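Local structure of DUF115 domain-containing protein (Magnetospirillum magneticum AMB-1, 5MU5) at residues A400-G405 against G481-A486; D452-E455 against G461-Y464. The protein is a Maf glycosyltransferase involved in forming bacterial flagella, and it probably attaches sugars to flagellin. All coordinates share one frame; numbering follows the deposited sequence.

Contact 1 (A400-G405 against G481-A486); sequences AALALG and GRYRPA
L402 and Y483 meet through matching first torsions. In each, CG stands opposite the carbonyl carbon and beside the backbone N (chi1 -67° for L402, -70° for Y483). This brings the leucine over one face of the phenol ring near the end of helix 393-404, where the loop after helix 467-482 comes in. Both helices lead into neighbouring parallel strands of the large mixed sheet, 408-412 and 488-491. Helix 467-482 thus belongs to a beta-alpha-beta crossover between these strands, and contact 1 packs Y483, just past the end of that helix, against the helix that precedes the first strand.

The key interaction is CH-pi. L402 CB lies 3.6 Å from the centroid of the Y483 ring, 14° off the ring normal, so it sits over the middle of one face. L402 CD1 lies beside the ring, 3.7 Å from Y483 CD1, while L402 CD2 reaches toward the root of the tyrosine, 4.1 Å from Y483 CB. No hydrogen bond joins the segments; the contact is apolar, apart from L402 O near the ring.

Helix 393-404 ends in a Schellman motif with G405, of positive phi, as its C-prime residue. G405 N gives a weak bond to L402 O, and R407 NH1 also donates to that oxygen. R407 also touches Y483. A403 meets the far end of the phenol. A403 CA is 3.9 Å from Y483 OH, while L402 O approaches Y483 CE2 at 3.6 Å.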
loop_
_atom_site.group_PDB
_atom_site.type_symbol
_atom_site.label_atom_id
_atom_site.label_comp_id
_atom_site.label_asym_id
_atom_site.label_seq_id
_atom_site.Cartn_x
_atom_site.Cartn_y
_atom_site.Cartn_z
ATOM N N ALA A 400 -1.794 -19.911 -3.622
ATOM C CA ALA A 400 -0.850 -21.038 -3.491
ATOM C C ALA A 400 -1.249 -22.139 -4.448
ATOM O O ALA A 400 -0.403 -22.724 -5.109
ATOM C CB ALA A 400 -0.813 -21.580 -2.071
ATOM N N ALA A 401 -2.541 -22.423 -4.526
ATOM C CA ALA A 401 -3.030 -23.498 -5.390
ATOM C C ALA A 401 -2.728 -23.242 -6.866
ATOM O O ALA A 401 -2.324 -24.144 -7.591
ATOM C CB ALA A 401 -4.516 -23.688 -5.193
ATOM N N LEU A 402 -2.918 -22.004 -7.300
ATOM C CA LEU A 402 -2.670 -21.635 -8.685
ATOM C C LEU A 402 -1.178 -21.657 -8.973
ATOM O O LEU A 402 -0.754 -22.094 -10.032
ATOM C CB LEU A 402 -3.265 -20.247 -8.987
ATOM C CG LEU A 402 -4.790 -20.218 -8.945
ATOM C CD1 LEU A 402 -5.290 -18.784 -8.794
ATOM C CD2 LEU A 402 -5.381 -20.887 -10.184
ATOM N N ALA A 403 -0.385 -21.226 -8.001
ATOM C CA ALA A 403 1.062 -21.217 -8.147
ATOM C C ALA A 403 1.623 -22.648 -8.316
ATOM O O ALA A 403 2.513 -22.884 -9.146
ATOM C CB ALA A 403 1.685 -20.519 -6.962
ATOM N N LEU A 404 1.068 -23.597 -7.567
ATOM C CA LEU A 404 1.494 -24.984 -7.625
ATOM C C LEU A 404 1.081 -25.700 -8.899
ATOM O O LEU A 404 1.666 -26.704 -9.253
ATOM C CB LEU A 404 0.949 -25.743 -6.431
ATOM C CG LEU A 404 1.514 -25.247 -5.110
ATOM C CD1 LEU A 404 0.854 -26.067 -4.019
ATOM C CD2 LEU A 404 3.032 -25.353 -5.054
ATOM N N GLY A 405 0.092 -25.174 -9.593
ATOM C CA GLY A 405 -0.282 -25.707 -10.883
ATOM C C GLY A 405 -1.735 -26.104 -10.995
ATOM O O GLY A 405 -2.174 -26.458 -12.072
ATOM N N GLY A 481 -8.322 -14.479 -12.091
ATOM C CA GLY A 481 -8.261 -13.859 -13.408
ATOM C C GLY A 481 -6.911 -13.936 -14.109
ATOM O O GLY A 481 -6.852 -14.142 -15.296
ATOM N N ARG A 482 -5.822 -13.802 -13.377
ATOM C CA ARG A 482 -4.490 -13.896 -13.984
ATOM C C ARG A 482 -4.127 -15.289 -14.545
ATOM O O ARG A 482 -3.172 -15.410 -15.299
ATOM C CB ARG A 482 -3.431 -13.428 -13.000
ATOM C CG ARG A 482 -3.581 -11.953 -12.650
ATOM C CD ARG A 482 -2.585 -11.499 -11.596
ATOM N NE ARG A 482 -1.220 -11.661 -12.086
ATOM C CZ ARG A 482 -0.119 -11.597 -11.337
ATOM N NH1 ARG A 482 -0.197 -11.374 -10.025
ATOM N NH2 ARG A 482 1.073 -11.768 -11.911
ATOM N N TYR A 483 -4.894 -16.328 -14.213
ATOM C CA TYR A 483 -4.626 -17.674 -14.721
ATOM C C TYR A 483 -5.684 -18.174 -15.683
ATOM O O TYR A 483 -5.708 -19.354 -16.034
ATOM C CB TYR A 483 -4.507 -18.651 -13.542
ATOM C CG TYR A 483 -3.263 -18.486 -12.683
ATOM C CD1 TYR A 483 -3.227 -17.563 -11.652
ATOM C CD2 TYR A 483 -2.141 -19.253 -12.908
ATOM C CE1 TYR A 483 -2.097 -17.410 -10.854
ATOM C CE2 TYR A 483 -1.015 -19.137 -12.112
ATOM C CZ TYR A 483 -0.996 -18.217 -11.091
ATOM O OH TYR A 483 0.112 -18.095 -10.312
ATOM N N ARG A 484 -6.604 -17.308 -16.079
ATOM C CA ARG A 484 -7.588 -17.692 -17.091
ATOM C C ARG A 484 -6.925 -17.556 -18.454
ATOM O O ARG A 484 -5.970 -16.801 -18.587
ATOM C CB ARG A 484 -8.869 -16.865 -16.951
ATOM C CG ARG A 484 -9.616 -17.239 -15.677
ATOM C CD ARG A 484 -11.018 -16.690 -15.643
ATOM N NE ARG A 484 -11.783 -17.133 -16.804
ATOM C CZ ARG A 484 -12.989 -16.674 -17.133
ATOM N NH1 ARG A 484 -13.602 -15.758 -16.385
ATOM N NH2 ARG A 484 -13.589 -17.144 -18.218
ATOM N N PRO A 485 -7.370 -18.328 -19.453
ATOM C CA PRO A 485 -8.475 -19.275 -19.443
ATOM C C PRO A 485 -8.133 -20.689 -18.961
ATOM O O PRO A 485 -9.019 -21.526 -18.913
ATOM C CB PRO A 485 -8.862 -19.322 -20.917
ATOM C CG PRO A 485 -7.537 -19.198 -21.623
ATOM C CD PRO A 485 -6.617 -18.417 -20.721
ATOM N N ALA A 486 -6.881 -20.975 -18.621
ATOM C CA ALA A 486 -6.528 -22.305 -18.066
ATOM C C ALA A 486 -7.272 -22.587 -16.745
ATOM O O ALA A 486 -7.800 -23.680 -16.551
ATOM C CB ALA A 486 -5.027 -22.428 -17.856
#

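Contact 2 (D452-E455 against G461-Y464); sequences DVRE and GVVY. With EDO (1,2-ethanediol), chain G.
The guanidinium of R454 has V462 CG1 over one face, 3.8 Å above the plane and centred on it. At its edge, in plane, lie Y464 OH and O2 of a bound 1,2-ethanediol. The Y464 ring is turned 83° from the guanidinium. D452 CB meets the edge of this ring, 3.7 Å from Y464 CD2.

These groups decorate an antiparallel beta hairpin, strands 453-456 and 462-465. R454 and Y464 form a non-hydrogen-bonded pair and run side by side in the same direction. R454 CG approaches Y464 CE2 at 3.4 Å. A bend at chi3 (65°) then turns the arginine so that R454 NH1 donates to Y464 OH, 2.6 Å away. This bond is short but bent, with 134° at the hydrogen. R454 NH2 gives a longer, straighter bond to the diol, which probably came from the crystallisation liquor.

E455 and V463 are the hydrogen-bonded pair. E455 N reaches V463 O at 2.8 Å, and V463 N reaches E455 O at 2.8 Å. Their side chains take the other face, where E455 touches L470 of helix 467-482 and E455 OE1 pairs with R473.

Backbone bonds set the strand pairing, while V462 over its face and the bond to Y464 OH probably limit how the exposed guanidinium of R454 can rotate.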
loop_
_atom_site.group_PDB
_atom_site.type_symbol
_atom_site.label_atom_id
_atom_site.label_comp_id
_atom_site.label_asym_id
_atom_site.label_seq_id
_atom_site.Cartn_x
_atom_site.Cartn_y
_atom_site.Cartn_z
ATOM N N ASP A 452 -22.187 -3.267 7.308
ATOM C CA ASP A 452 -22.306 -4.184 6.199
ATOM C C ASP A 452 -22.793 -3.432 4.996
ATOM O O ASP A 452 -23.604 -2.547 5.133
ATOM C CB ASP A 452 -23.432 -5.204 6.517
ATOM C CG ASP A 452 -23.029 -6.270 7.532
ATOM O OD1 ASP A 452 -21.892 -6.787 7.431
ATOM O OD2 ASP A 452 -23.876 -6.628 8.401
ATOM N N VAL A 453 -22.335 -3.831 3.821
ATOM C CA VAL A 453 -22.899 -3.362 2.569
ATOM C C VAL A 453 -23.567 -4.506 1.803
ATOM O O VAL A 453 -23.135 -5.640 1.867
ATOM C CB VAL A 453 -21.845 -2.687 1.697
ATOM C CG1 VAL A 453 -21.260 -1.507 2.447
ATOM C CG2 VAL A 453 -20.751 -3.656 1.285
ATOM N N ARG A 454 -24.620 -4.192 1.077
ATOM C CA ARG A 454 -25.320 -5.172 0.257
ATOM C C ARG A 454 -24.569 -5.497 -1.049
ATOM O O ARG A 454 -24.246 -4.616 -1.825
ATOM C CB ARG A 454 -26.737 -4.682 -0.047
ATOM C CG ARG A 454 -27.609 -4.581 1.205
ATOM C CD ARG A 454 -28.900 -3.799 0.983
ATOM N NE ARG A 454 -29.791 -4.459 0.035
ATOM C CZ ARG A 454 -30.789 -5.283 0.356
ATOM N NH1 ARG A 454 -31.051 -5.591 1.619
ATOM N NH2 ARG A 454 -31.539 -5.807 -0.599
ATOM N N GLU A 455 -24.326 -6.775 -1.292
ATOM C CA GLU A 455 -23.553 -7.198 -2.447
ATOM C C GLU A 455 -24.261 -8.326 -3.159
ATOM O O GLU A 455 -24.954 -9.097 -2.527
ATOM C CB GLU A 455 -22.164 -7.677 -2.010
ATOM C CG GLU A 455 -21.259 -6.585 -1.461
ATOM C CD GLU A 455 -21.013 -5.440 -2.444
ATOM O OE1 GLU A 455 -20.657 -5.703 -3.619
ATOM O OE2 GLU A 455 -21.186 -4.270 -2.043
ATOM N N GLY A 461 -29.494 -12.958 -5.530
ATOM C CA GLY A 461 -29.928 -12.193 -4.392
ATOM C C GLY A 461 -28.815 -11.333 -3.810
ATOM O O GLY A 461 -27.866 -10.925 -4.495
ATOM N N VAL A 462 -28.923 -11.118 -2.512
ATOM C CA VAL A 462 -28.096 -10.177 -1.824
ATOM C C VAL A 462 -27.450 -10.811 -0.612
ATOM O O VAL A 462 -28.081 -11.569 0.122
ATOM C CB VAL A 462 -29.002 -8.988 -1.407
ATOM C CG1 VAL A 462 -28.427 -8.200 -0.253
ATOM C CG2 VAL A 462 -29.260 -8.095 -2.609
ATOM N N VAL A 463 -26.185 -10.495 -0.402
ATOM C CA VAL A 463 -25.534 -10.872 0.836
ATOM C C VAL A 463 -24.926 -9.606 1.446
ATOM O O VAL A 463 -24.549 -8.685 0.731
ATOM C CB VAL A 463 -24.462 -11.989 0.661
ATOM C CG1 VAL A 463 -25.023 -13.180 -0.107
ATOM C CG2 VAL A 463 -23.238 -11.473 -0.038
ATOM N N TYR A 464 -24.895 -9.557 2.770
ATOM C CA TYR A 464 -24.267 -8.485 3.496
ATOM C C TYR A 464 -22.791 -8.799 3.787
ATOM O O TYR A 464 -22.439 -9.858 4.319
ATOM C CB TYR A 464 -25.031 -8.236 4.787
ATOM C CG TYR A 464 -26.374 -7.592 4.551
ATOM C CD1 TYR A 464 -27.482 -8.344 4.229
ATOM C CD2 TYR A 464 -26.521 -6.227 4.655
ATOM C CE1 TYR A 464 -28.714 -7.748 4.017
ATOM C CE2 TYR A 464 -27.742 -5.617 4.443
ATOM C CZ TYR A 464 -28.837 -6.385 4.139
ATOM O OH TYR A 464 -30.032 -5.759 3.955
HETATM C C1 EDO G . -34.825 -6.243 1.412
HETATM O O1 EDO G . -34.682 -6.450 2.811
HETATM C C2 EDO G . -35.082 -7.576 0.726
HETATM O O2 EDO G . -34.025 -7.817 -0.210
#

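Overall arrangement
Contact 1 is buried packing, whereas contact 2 lies on the surface. Their centres are 28 Å apart and their nearest atoms about 17 Å, so they do not touch. Helix 467-482 relates them: it follows strand 462-465 directly, has residues of contact 2 packed on its L470, and ends at contact 1. The hairpin therefore sits within the chain excursion between strands 408-412 and 488-491 of the large mixed sheet. At 400-405 against 481-486, a helix end and the loop after another helix meet by apolar contact over an aromatic face. At 452-455 against 461-464, main-chain bonds and a charged side chain do the joining.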